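Long-range contacts in shikimate dehydrogenase (NADP(+)) (Peptoclostridium difficile, PDB 5DZS), which probably catalyses the reversible NADPH-linked reduction of 3-dehydroshikimate to shikimate, a step of chorismate and aromatic amino acid biosynthesis: residues 1-6 / 30-35; 146-151 / 165-170; 171-176 / 201-206. All coordinates share one frame; numbering follows the deposited sequence.

Contact 1. Residues 1-6 / 30-35; sequences MNFFGL and ESAYKN
Strands 2-6 and 31-35 run parallel at the margin of the mixed sheet in the substrate-binding domain, the two strands of a beta-alpha-beta unit whose crossover is helix 16-27. Each residue from N2 to L6 faces its partner from S31 to N35 in unbroken register. A32 N donates to N2 O nearly along the C=O axis, F4 N to A32 O, K34 N to F4 O from above the carbonyl plane, and L6 N to K34 O at 3.1 Å.

Y33 does most on the face it shares with F4 and L6. Its CG stands anti to the backbone N (chi1 -172°), which swings the ring back across strand 2-6. Y33 CB lies 4.1 Å from F4 O, and Y33 CD2 packs on F4 CB at 3.7 Å. The ring then lies flat over G5, whose CA sits 3.7 Å from the centroid of the Y33 ring and 3° off the normal, a CH-pi contact. CE1 and CZ continue over G5 C toward L6 N. At the tip, Y33 OH touches L6 CB at 3.4 Å and is hydrogen-bonded to N59, while H20 stacks with the ring. Next along this face, N35 OD1 accepts from S14, a predicted shikimate-binding residue, and lies 3.8 Å from L6 CD2. At the strand start, M1 N makes a salt bridge with E30 OE1 at 3.0 Å, a weak hydrogen bond by its geometry.

Contact 2. Residues 146-151 / 165-170; sequences YVSTRK and IDYEEL. With SO4 (sulfate ion), chain E.
The backbones of 146-149 and 165-166 run parallel, joined by two fairly straight, in-plane bonds, I165 N to V147 O (3.0 Å, 169° at the hydrogen) and T149 N to I165 O (2.9 Å). Within the chain they form one edge of the six-stranded parallel sheet of the Rossmann-type nucleotide-binding domain. S148 and I165 point to the same face. I165 has CG1 in the crowded position between backbone N and carbonyl carbon (chi1 62°), so the chain leans over the neighbouring strand: CD1 meets Y146 CB, CG1 meets S148 CB, and the CG2 branch touches Y146 CD2.

After I165 the chain turns through an Asx motif in which D166 OD1 accepts from E169 N, met nearly along the C-O axis. This turn places Y167 beside T149 and R150, its ring held between two unlike partners. The guanidinium of R150 lies flat on one face, planes 15° apart and R150 CZ 3.6 Å from the centroid of the Y167 ring, a stacked cation-pi pair; the bend at chi2 folds the arginine back to reach it, and NH1 is hydrogen-bonded to P194 O. Over the opposite face sits S148 OG, 3.3 Å from Y167 CD1, anti to its backbone N; this buried hydroxyl has no polar partner in the model.

A sulfate, probably from the crystallisation liquor, sits beside T149 and R150, consistent with the place where the 2'-phosphate of NADP would bind. R150 N donates to it weakly, T126 OG1 is also bonded to it, and its O1 lies at the edge of the Y167 ring. T149 OG1, anti to its own backbone N, donates to sulfate O4 at 2.7 Å.

Contact 3. Residues 171-176 / 201-206; sequences KHIKGD and QNFDIL
Two connecting segments of the nucleotide-binding domain meet here, the loop 171-176 leading into strand 177-180 and the turn 201-204 leading into strand 205-208, so the contact sits at the entrance to two adjacent strands of the parallel sheet. The backbones do most of the joining. G175 N donates to N202 O in the carbonyl plane at 3.1 Å, and F203 CA approaches G175 O in a nearly straight CA-H...O contact. D176 O then takes two bonds: I205 N comes nearly along the C=O axis at 2.8 Å, while D204 N comes from above the carbonyl plane at 3.0 Å. One carbonyl thus holds two successive amides at the start of strand 205-208.

F203 packs against the loop backbone. With CG anti to the carbonyl carbon (chi1 -66°), its ring lies under the backbone of G175, whose N is over one face, 3.5 Å from F203 CE2. At the far end of the ring, F203 CZ meets the CG2 branch of I173 at 4.0 Å, the two side chains running side by side; V122 and I178 add to this apolar cluster. N202 points at the loop, its CB against I173 O, and ND2 reaches that same carbonyl through a bridging water.

On the outer side, the carboxylates of D176 and D204 lie alongside with planes 58° apart, D176 OD1 and D204 OD2 separated by 3.9 Å. A water donates to both oxygens, and D176 OD2 accepts from V120 N. The two donated water hydrogens and that backbone N-H probably ease the repulsion between the like charges, although their closeness could still raise the proton affinity of either acid.

How the contacts relate
Contact 1 belongs to the substrate-binding domain and lies on the opposite side of the chain's centre from contacts 2 and 3, about 39 and 41 Å away between centres. The latter two serve one parallel sheet, at its edge and at the start of inner strands, and touch where Y146 CE1 packs on I173 CG2 at 3.9 Å. Contact 2 is the most buried, with five of nine touching residues buried; contacts 1 and 3 set a few buried residues (three of twelve, two of nine) beside exposed ones. Contact 1 is a full strand pair with an aromatic face beside predicted shikimate-binding residues; contact 2 has a short ladder giving way to cation-pi stacking and an anion site; contact 3 relies on loop backbone bonds, one phenylalanine and water-bridged carboxylates.

Contact 1. Residues 1-6 / 30-35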
loop_
_atom_site.group_PDB
_atom_site.type_symbol
_atom_site.label_atom_id
_atom_site.label_comp_id
_atom_site.label_asym_id
_atom_site.label_seq_id
_atom_site.Cartn_x
_atom_site.Cartn_y
_atom_site.Cartn_z
ATOM N N MET B 1 -12.663 12.997 -12.586
ATOM C CA MET B 1 -13.676 12.094 -11.920
ATOM C C MET B 1 -13.301 10.639 -12.079
ATOM O O MET B 1 -12.974 10.207 -13.177
ATOM C CB MET B 1 -15.041 12.335 -12.547
ATOM C CG MET B 1 -16.156 11.459 -12.002
ATOM S SD MET B 1 -16.487 11.682 -10.264
ATOM C CE MET B 1 -17.198 13.308 -10.263
ATOM N N ASN B 2 -13.310 9.895 -10.982
ATOM C CA ASN B 2 -13.112 8.464 -11.030
ATOM C C ASN B 2 -14.290 7.762 -10.357
ATOM O O ASN B 2 -14.914 8.307 -9.441
ATOM C CB ASN B 2 -11.808 8.030 -10.413
ATOM C CG ASN B 2 -10.641 8.339 -11.320
ATOM O OD1 ASN B 2 -9.926 9.325 -11.112
ATOM N ND2 ASN B 2 -10.502 7.572 -12.378
ATOM N N PHE B 3 -14.557 6.553 -10.808
ATOM C CA PHE B 3 -15.673 5.732 -10.337
ATOM C C PHE B 3 -15.224 4.498 -9.566
ATOM O O PHE B 3 -14.231 3.844 -9.921
ATOM C CB PHE B 3 -16.573 5.248 -11.496
ATOM C CG PHE B 3 -17.354 6.325 -12.226
ATOM C CD1 PHE B 3 -17.533 7.585 -11.716
ATOM C CD2 PHE B 3 -18.039 5.999 -13.406
ATOM C CE1 PHE B 3 -18.327 8.533 -12.404
ATOM C CE2 PHE B 3 -18.799 6.931 -14.083
ATOM C CZ PHE B 3 -18.971 8.191 -13.567
ATOM N N PHE B 4 -16.009 4.187 -8.545
ATOM C CA PHE B 4 -15.772 3.084 -7.620
ATOM C C PHE B 4 -17.122 2.486 -7.237
ATOM O O PHE B 4 -18.178 3.107 -7.450
ATOM C CB PHE B 4 -15.108 3.597 -6.326
ATOM C CG PHE B 4 -13.801 4.292 -6.544
ATOM C CD1 PHE B 4 -13.734 5.622 -6.890
ATOM C CD2 PHE B 4 -12.611 3.584 -6.423
ATOM C CE1 PHE B 4 -12.509 6.217 -7.109
ATOM C CE2 PHE B 4 -11.401 4.175 -6.645
ATOM C CZ PHE B 4 -11.345 5.496 -6.979
ATOM N N GLY B 5 -17.109 1.312 -6.624
ATOM C CA GLY B 5 -18.347 0.779 -6.112
ATOM C C GLY B 5 -18.201 -0.495 -5.346
ATOM O O GLY B 5 -17.078 -0.973 -5.111
ATOM N N LEU B 6 -19.346 -1.040 -4.975
ATOM C CA LEU B 6 -19.447 -2.243 -4.169
ATOM C C LEU B 6 -20.139 -3.337 -4.958
ATOM O O LEU B 6 -21.274 -3.156 -5.413
ATOM C CB LEU B 6 -20.247 -1.955 -2.894
ATOM C CG LEU B 6 -20.567 -3.152 -1.990
ATOM C CD1 LEU B 6 -19.314 -3.816 -1.462
ATOM C CD2 LEU B 6 -21.500 -2.740 -0.867
ATOM N N GLU B 30 -12.314 14.195 -6.178
ATOM C CA GLU B 30 -13.326 14.094 -7.233
ATOM C C GLU B 30 -13.538 12.634 -7.614
ATOM O O GLU B 30 -12.964 12.124 -8.567
ATOM C CB GLU B 30 -12.896 14.879 -8.469
ATOM C CG GLU B 30 -14.029 15.153 -9.447
ATOM C CD GLU B 30 -13.530 15.606 -10.810
ATOM O OE1 GLU B 30 -12.312 15.587 -11.068
ATOM O OE2 GLU B 30 -14.359 15.947 -11.634
ATOM N N SER B 31 -14.376 11.950 -6.854
ATOM C CA SER B 31 -14.661 10.576 -7.130
ATOM C C SER B 31 -16.061 10.282 -6.655
ATOM O O SER B 31 -16.661 11.063 -5.925
ATOM C CB SER B 31 -13.636 9.662 -6.456
ATOM O OG SER B 31 -12.398 9.786 -7.146
ATOM N N ALA B 32 -16.582 9.140 -7.124
ATOM C CA ALA B 32 -17.934 8.725 -6.774
ATOM C C ALA B 32 -18.039 7.224 -6.619
ATOM O O ALA B 32 -17.289 6.497 -7.279
ATOM C CB ALA B 32 -18.925 9.266 -7.781
ATOM N N TYR B 33 -18.944 6.781 -5.734
ATOM C CA TYR B 33 -19.080 5.366 -5.378
ATOM C C TYR B 33 -20.535 4.950 -5.366
ATOM O O TYR B 33 -21.372 5.618 -4.785
ATOM C CB TYR B 33 -18.474 5.174 -3.978
ATOM C CG TYR B 33 -18.306 3.745 -3.436
ATOM C CD1 TYR B 33 -19.396 3.010 -3.025
ATOM C CD2 TYR B 33 -17.061 3.214 -3.265
ATOM C CE1 TYR B 33 -19.227 1.735 -2.481
ATOM C CE2 TYR B 33 -16.863 1.960 -2.712
ATOM C CZ TYR B 33 -17.949 1.245 -2.314
ATOM O OH TYR B 33 -17.713 -0.008 -1.724
ATOM N N LYS B 34 -20.844 3.848 -6.041
ATOM C CA LYS B 34 -22.204 3.330 -6.014
ATOM C C LYS B 34 -22.247 1.821 -5.845
ATOM O O LYS B 34 -21.240 1.144 -5.987
ATOM C CB LYS B 34 -23.014 3.757 -7.222
ATOM C CG LYS B 34 -22.762 2.965 -8.478
ATOM C CD LYS B 34 -23.733 3.403 -9.584
ATOM C CE LYS B 34 -23.676 2.449 -10.731
ATOM N NZ LYS B 34 -24.447 1.182 -10.508
ATOM N N ASN B 35 -23.405 1.286 -5.577
ATOM C CA ASN B 35 -23.583 -0.156 -5.547
ATOM C C ASN B 35 -23.592 -0.739 -6.948
ATOM O O ASN B 35 -24.201 -0.165 -7.867
ATOM C CB ASN B 35 -24.931 -0.501 -4.890
ATOM C CG ASN B 35 -24.930 -0.312 -3.372
ATOM O OD1 ASN B 35 -23.921 -0.477 -2.716
ATOM N ND2 ASN B 35 -26.083 0.070 -2.835
HETATM O O HOH W 1 -10.397 11.097 -8.938
#

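Contact 2. Residues 146-151 / 165-170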
loop_
_atom_site.group_PDB
_atom_site.type_symbol
_atom_site.label_atom_id
_atom_site.label_comp_id
_atom_site.label_asym_id
_atom_site.label_seq_id
_atom_site.Cartn_x
_atom_site.Cartn_y
_atom_site.Cartn_z
ATOM N N TYR B 146 -12.966 -21.972 17.876
ATOM C CA TYR B 146 -13.946 -22.809 17.201
ATOM C C TYR B 146 -14.571 -22.001 16.063
ATOM O O TYR B 146 -14.706 -20.783 16.162
ATOM C CB TYR B 146 -15.088 -23.209 18.133
ATOM C CG TYR B 146 -14.724 -23.926 19.424
ATOM C CD1 TYR B 146 -14.414 -23.206 20.574
ATOM C CD2 TYR B 146 -14.774 -25.312 19.515
ATOM C CE1 TYR B 146 -14.111 -23.843 21.768
ATOM C CE2 TYR B 146 -14.479 -25.961 20.708
ATOM C CZ TYR B 146 -14.147 -25.221 21.825
ATOM O OH TYR B 146 -13.856 -25.868 23.010
ATOM N N VAL B 147 -14.948 -22.687 14.992
ATOM C CA VAL B 147 -15.677 -22.072 13.886
ATOM C C VAL B 147 -16.920 -22.935 13.716
ATOM O O VAL B 147 -16.805 -24.144 13.508
ATOM C CB VAL B 147 -14.867 -22.034 12.582
ATOM C CG1 VAL B 147 -15.704 -21.448 11.456
ATOM C CG2 VAL B 147 -13.598 -21.222 12.777
ATOM N N SER B 148 -18.096 -22.325 13.846
ATOM C CA SER B 148 -19.369 -23.058 13.756
ATOM C C SER B 148 -20.017 -22.951 12.384
ATOM O O SER B 148 -20.117 -21.865 11.820
ATOM C CB SER B 148 -20.343 -22.546 14.816
ATOM O OG SER B 148 -21.482 -23.386 14.900
ATOM N N THR B 149 -20.465 -24.089 11.858
ATOM C CA THR B 149 -21.106 -24.154 10.547
ATOM C C THR B 149 -22.377 -24.994 10.667
ATOM O O THR B 149 -22.491 -25.821 11.576
ATOM C CB THR B 149 -20.141 -24.747 9.492
ATOM O OG1 THR B 149 -20.731 -24.673 8.189
ATOM C CG2 THR B 149 -19.770 -26.196 9.820
ATOM N N ARG B 150 -23.336 -24.772 9.769
ATOM C CA ARG B 150 -24.593 -25.533 9.798
ATOM C C ARG B 150 -24.363 -27.015 9.494
ATOM O O ARG B 150 -25.018 -27.881 10.077
ATOM C CB ARG B 150 -25.611 -24.947 8.817
ATOM C CG ARG B 150 -26.043 -23.525 9.133
ATOM C CD ARG B 150 -26.728 -23.392 10.490
ATOM N NE ARG B 150 -27.061 -21.993 10.774
ATOM C CZ ARG B 150 -27.589 -21.552 11.914
ATOM N NH1 ARG B 150 -27.851 -20.260 12.066
ATOM N NH2 ARG B 150 -27.848 -22.392 12.901
ATOM N N LYS B 151 -23.433 -27.302 8.586
ATOM C CA LYS B 151 -23.118 -28.684 8.217
ATOM C C LYS B 151 -21.639 -28.795 7.887
ATOM O O LYS B 151 -21.147 -28.135 6.974
ATOM C CB LYS B 151 -23.976 -29.165 7.046
ATOM C CG LYS B 151 -23.808 -30.651 6.751
ATOM C CD LYS B 151 -24.834 -31.156 5.753
ATOM C CE LYS B 151 -24.716 -32.661 5.567
ATOM N NZ LYS B 151 -25.765 -33.195 4.657
ATOM N N ILE B 165 -17.038 -27.031 14.263
ATOM C CA ILE B 165 -18.183 -27.564 14.996
ATOM C C ILE B 165 -19.472 -27.180 14.295
ATOM O O ILE B 165 -19.464 -26.355 13.382
ATOM C CB ILE B 165 -18.252 -27.025 16.446
ATOM C CG1 ILE B 165 -18.428 -25.495 16.451
ATOM C CG2 ILE B 165 -17.005 -27.432 17.222
ATOM C CD1 ILE B 165 -18.626 -24.905 17.830
ATOM N N ASP B 166 -20.575 -27.804 14.709
ATOM C CA ASP B 166 -21.893 -27.432 14.197
ATOM C C ASP B 166 -22.637 -26.739 15.335
ATOM O O ASP B 166 -22.148 -26.698 16.464
ATOM C CB ASP B 166 -22.670 -28.616 13.593
ATOM C CG ASP B 166 -23.032 -29.679 14.607
ATOM O OD1 ASP B 166 -23.089 -29.399 15.822
ATOM O OD2 ASP B 166 -23.292 -30.814 14.165
ATOM N N TYR B 167 -23.807 -26.192 15.037
ATOM C CA TYR B 167 -24.566 -25.417 16.023
ATOM C C TYR B 167 -25.115 -26.262 17.186
ATOM O O TYR B 167 -25.492 -25.720 18.232
ATOM C CB TYR B 167 -25.660 -24.595 15.320
ATOM C CG TYR B 167 -25.114 -23.396 14.556
ATOM C CD1 TYR B 167 -24.402 -23.557 13.370
ATOM C CD2 TYR B 167 -25.311 -22.101 15.024
ATOM C CE1 TYR B 167 -23.901 -22.461 12.672
ATOM C CE2 TYR B 167 -24.811 -21.002 14.336
ATOM C CZ TYR B 167 -24.110 -21.187 13.160
ATOM O OH TYR B 167 -23.616 -20.089 12.467
ATOM N N GLU B 168 -25.135 -27.582 17.005
ATOM C CA GLU B 168 -25.572 -28.496 18.052
ATOM C C GLU B 168 -24.480 -28.608 19.104
ATOM O O GLU B 168 -24.751 -28.491 20.299
ATOM C CB GLU B 168 -25.897 -29.870 17.464
ATOM C CG GLU B 168 -27.041 -29.825 16.470
ATOM C CD GLU B 168 -28.324 -29.307 17.099
ATOM O OE1 GLU B 168 -28.607 -29.673 18.269
ATOM O OE2 GLU B 168 -29.049 -28.546 16.417
ATOM N N GLU B 169 -23.243 -28.815 18.650
ATOM C CA GLU B 169 -22.094 -28.899 19.550
ATOM C C GLU B 169 -21.868 -27.582 20.258
ATOM O O GLU B 169 -21.376 -27.546 21.372
ATOM C CB GLU B 169 -20.820 -29.247 18.793
ATOM C CG GLU B 169 -20.839 -30.579 18.067
ATOM C CD GLU B 169 -19.566 -30.788 17.282
ATOM O OE1 GLU B 169 -18.563 -31.253 17.869
ATOM O OE2 GLU B 169 -19.577 -30.498 16.071
ATOM N N LEU B 170 -22.200 -26.487 19.583
ATOM C CA LEU B 170 -22.015 -25.162 20.158
ATOM C C LEU B 170 -22.808 -24.960 21.441
ATOM O O LEU B 170 -22.431 -24.145 22.279
ATOM C CB LEU B 170 -22.417 -24.095 19.136
ATOM C CG LEU B 170 -22.311 -22.639 19.587
ATOM C CD1 LEU B 170 -20.899 -22.281 20.032
ATOM C CD2 LEU B 170 -22.750 -21.725 18.455
HETATM S S SO4 E . -22.332 -21.413 7.949
HETATM O O1 SO4 E . -22.369 -21.139 9.404
HETATM O O2 SO4 E . -23.486 -22.270 7.600
HETATM O O3 SO4 E . -22.403 -20.133 7.205
HETATM O O4 SO4 E . -21.075 -22.104 7.588
HETATM O O HOH W 2 -25.795 -27.052 12.611
#

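Contact 3. Residues 171-176 / 201-206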
loop_
_atom_site.group_PDB
_atom_site.type_symbol
_atom_site.label_atom_id
_atom_site.label_comp_id
_atom_site.label_asym_id
_atom_site.label_seq_id
_atom_site.Cartn_x
_atom_site.Cartn_y
_atom_site.Cartn_z
ATOM N N LYS B 171 -23.898 -25.717 21.593
ATOM C CA LYS B 171 -24.749 -25.613 22.771
ATOM C C LYS B 171 -23.986 -25.889 24.064
ATOM O O LYS B 171 -24.354 -25.371 25.119
ATOM C CB LYS B 171 -25.926 -26.592 22.680
ATOM C CG LYS B 171 -26.905 -26.346 21.544
ATOM C CD LYS B 171 -28.056 -27.348 21.609
ATOM C CE LYS B 171 -29.029 -27.147 20.458
ATOM N NZ LYS B 171 -30.123 -28.154 20.452
ATOM N N HIS B 172 -22.924 -26.692 23.976
ATOM C CA HIS B 172 -22.130 -27.065 25.155
ATOM C C HIS B 172 -20.780 -26.352 25.261
ATOM O O HIS B 172 -19.941 -26.746 26.068
ATOM C CB HIS B 172 -21.897 -28.582 25.162
ATOM C CG HIS B 172 -23.122 -29.375 24.839
ATOM N ND1 HIS B 172 -24.150 -29.560 25.739
ATOM C CD2 HIS B 172 -23.485 -30.031 23.711
ATOM C CE1 HIS B 172 -25.097 -30.289 25.177
ATOM N NE2 HIS B 172 -24.717 -30.591 23.947
ATOM N N ILE B 173 -20.554 -25.319 24.452
ATOM C CA ILE B 173 -19.289 -24.580 24.522
ATOM C C ILE B 173 -19.455 -23.287 25.309
ATOM O O ILE B 173 -20.393 -22.511 25.079
ATOM C CB ILE B 173 -18.702 -24.250 23.122
ATOM C CG1 ILE B 173 -17.981 -25.461 22.527
ATOM C CG2 ILE B 173 -17.628 -23.173 23.227
ATOM C CD1 ILE B 173 -18.843 -26.679 22.339
ATOM N N LYS B 174 -18.518 -23.055 26.220
ATOM C CA LYS B 174 -18.487 -21.841 27.017
ATOM C C LYS B 174 -17.172 -21.130 26.678
ATOM O O LYS B 174 -16.115 -21.760 26.633
ATOM C CB LYS B 174 -18.566 -22.173 28.509
ATOM C CG LYS B 174 -19.711 -23.121 28.861
ATOM C CD LYS B 174 -19.761 -23.511 30.334
ATOM C CE LYS B 174 -20.398 -22.450 31.224
ATOM N NZ LYS B 174 -19.636 -21.176 31.321
ATOM N N GLY B 175 -17.234 -19.829 26.421
ATOM C CA GLY B 175 -16.027 -19.081 26.089
ATOM C C GLY B 175 -16.116 -17.600 26.385
ATOM O O GLY B 175 -17.087 -17.124 26.969
ATOM N N ASP B 176 -15.083 -16.876 25.973
ATOM C CA ASP B 176 -15.005 -15.433 26.176
ATOM C C ASP B 176 -15.727 -14.642 25.095
ATOM O O ASP B 176 -16.559 -13.787 25.387
ATOM C CB ASP B 176 -13.537 -14.995 26.179
ATOM C CG ASP B 176 -12.763 -15.582 27.335
ATOM O OD1 ASP B 176 -12.984 -15.123 28.472
ATOM O OD2 ASP B 176 -11.920 -16.478 27.108
ATOM N N GLN B 201 -25.771 -16.775 26.250
ATOM C CA GLN B 201 -25.545 -16.717 27.681
ATOM C C GLN B 201 -24.175 -17.288 28.088
ATOM O O GLN B 201 -23.635 -16.898 29.116
ATOM C CB GLN B 201 -26.669 -17.453 28.397
ATOM C CG GLN B 201 -26.695 -17.251 29.895
ATOM C CD GLN B 201 -27.946 -17.830 30.508
ATOM O OE1 GLN B 201 -28.821 -18.326 29.795
ATOM N NE2 GLN B 201 -28.047 -17.766 31.831
ATOM N N ASN B 202 -23.598 -18.169 27.262
ATOM C CA ASN B 202 -22.308 -18.800 27.587
ATOM C C ASN B 202 -21.054 -18.012 27.187
ATOM O O ASN B 202 -19.943 -18.541 27.276
ATOM C CB ASN B 202 -22.235 -20.213 26.977
ATOM C CG ASN B 202 -23.262 -21.165 27.560
ATOM O OD1 ASN B 202 -23.727 -20.990 28.690
ATOM N ND2 ASN B 202 -23.602 -22.201 26.797
ATOM N N PHE B 203 -21.228 -16.763 26.762
ATOM C CA PHE B 203 -20.098 -15.923 26.348
ATOM C C PHE B 203 -20.151 -14.579 27.053
ATOM O O PHE B 203 -21.212 -14.165 27.514
ATOM C CB PHE B 203 -20.062 -15.786 24.811
ATOM C CG PHE B 203 -19.770 -17.087 24.129
ATOM C CD1 PHE B 203 -20.787 -18.001 23.897
ATOM C CD2 PHE B 203 -18.470 -17.441 23.802
ATOM C CE1 PHE B 203 -20.516 -19.233 23.321
ATOM C CE2 PHE B 203 -18.193 -18.663 23.218
ATOM C CZ PHE B 203 -19.217 -19.562 22.979
ATOM N N ASP B 204 -18.992 -13.933 27.165
ATOM C CA ASP B 204 -18.864 -12.626 27.823
ATOM C C ASP B 204 -18.901 -11.442 26.859
ATOM O O ASP B 204 -19.370 -10.360 27.221
ATOM C CB ASP B 204 -17.535 -12.549 28.586
ATOM C CG ASP B 204 -17.469 -13.496 29.762
ATOM O OD1 ASP B 204 -18.525 -13.825 30.350
ATOM O OD2 ASP B 204 -16.343 -13.895 30.120
ATOM N N ILE B 205 -18.403 -11.653 25.640
ATOM C CA ILE B 205 -18.295 -10.580 24.644
ATOM C C ILE B 205 -18.899 -11.021 23.317
ATOM O O ILE B 205 -18.617 -12.125 22.846
ATOM C CB ILE B 205 -16.811 -10.226 24.405
ATOM C CG1 ILE B 205 -16.131 -9.860 25.739
ATOM C CG2 ILE B 205 -16.678 -9.103 23.381
ATOM C CD1 ILE B 205 -14.626 -9.718 25.645
ATOM N N LEU B 206 -19.772 -10.189 22.758
ATOM C CA LEU B 206 -20.362 -10.453 21.455
ATOM C C LEU B 206 -19.842 -9.453 20.445
ATOM O O LEU B 206 -19.884 -8.248 20.684
ATOM C CB LEU B 206 -21.887 -10.343 21.460
ATOM C CG LEU B 206 -22.716 -11.474 22.049
ATOM C CD1 LEU B 206 -22.559 -11.510 23.557
ATOM C CD2 LEU B 206 -24.174 -11.274 21.657
HETATM O O HOH W 3 -22.924 -22.286 23.907
HETATM O O HOH W 4 -13.935 -12.485 28.951
#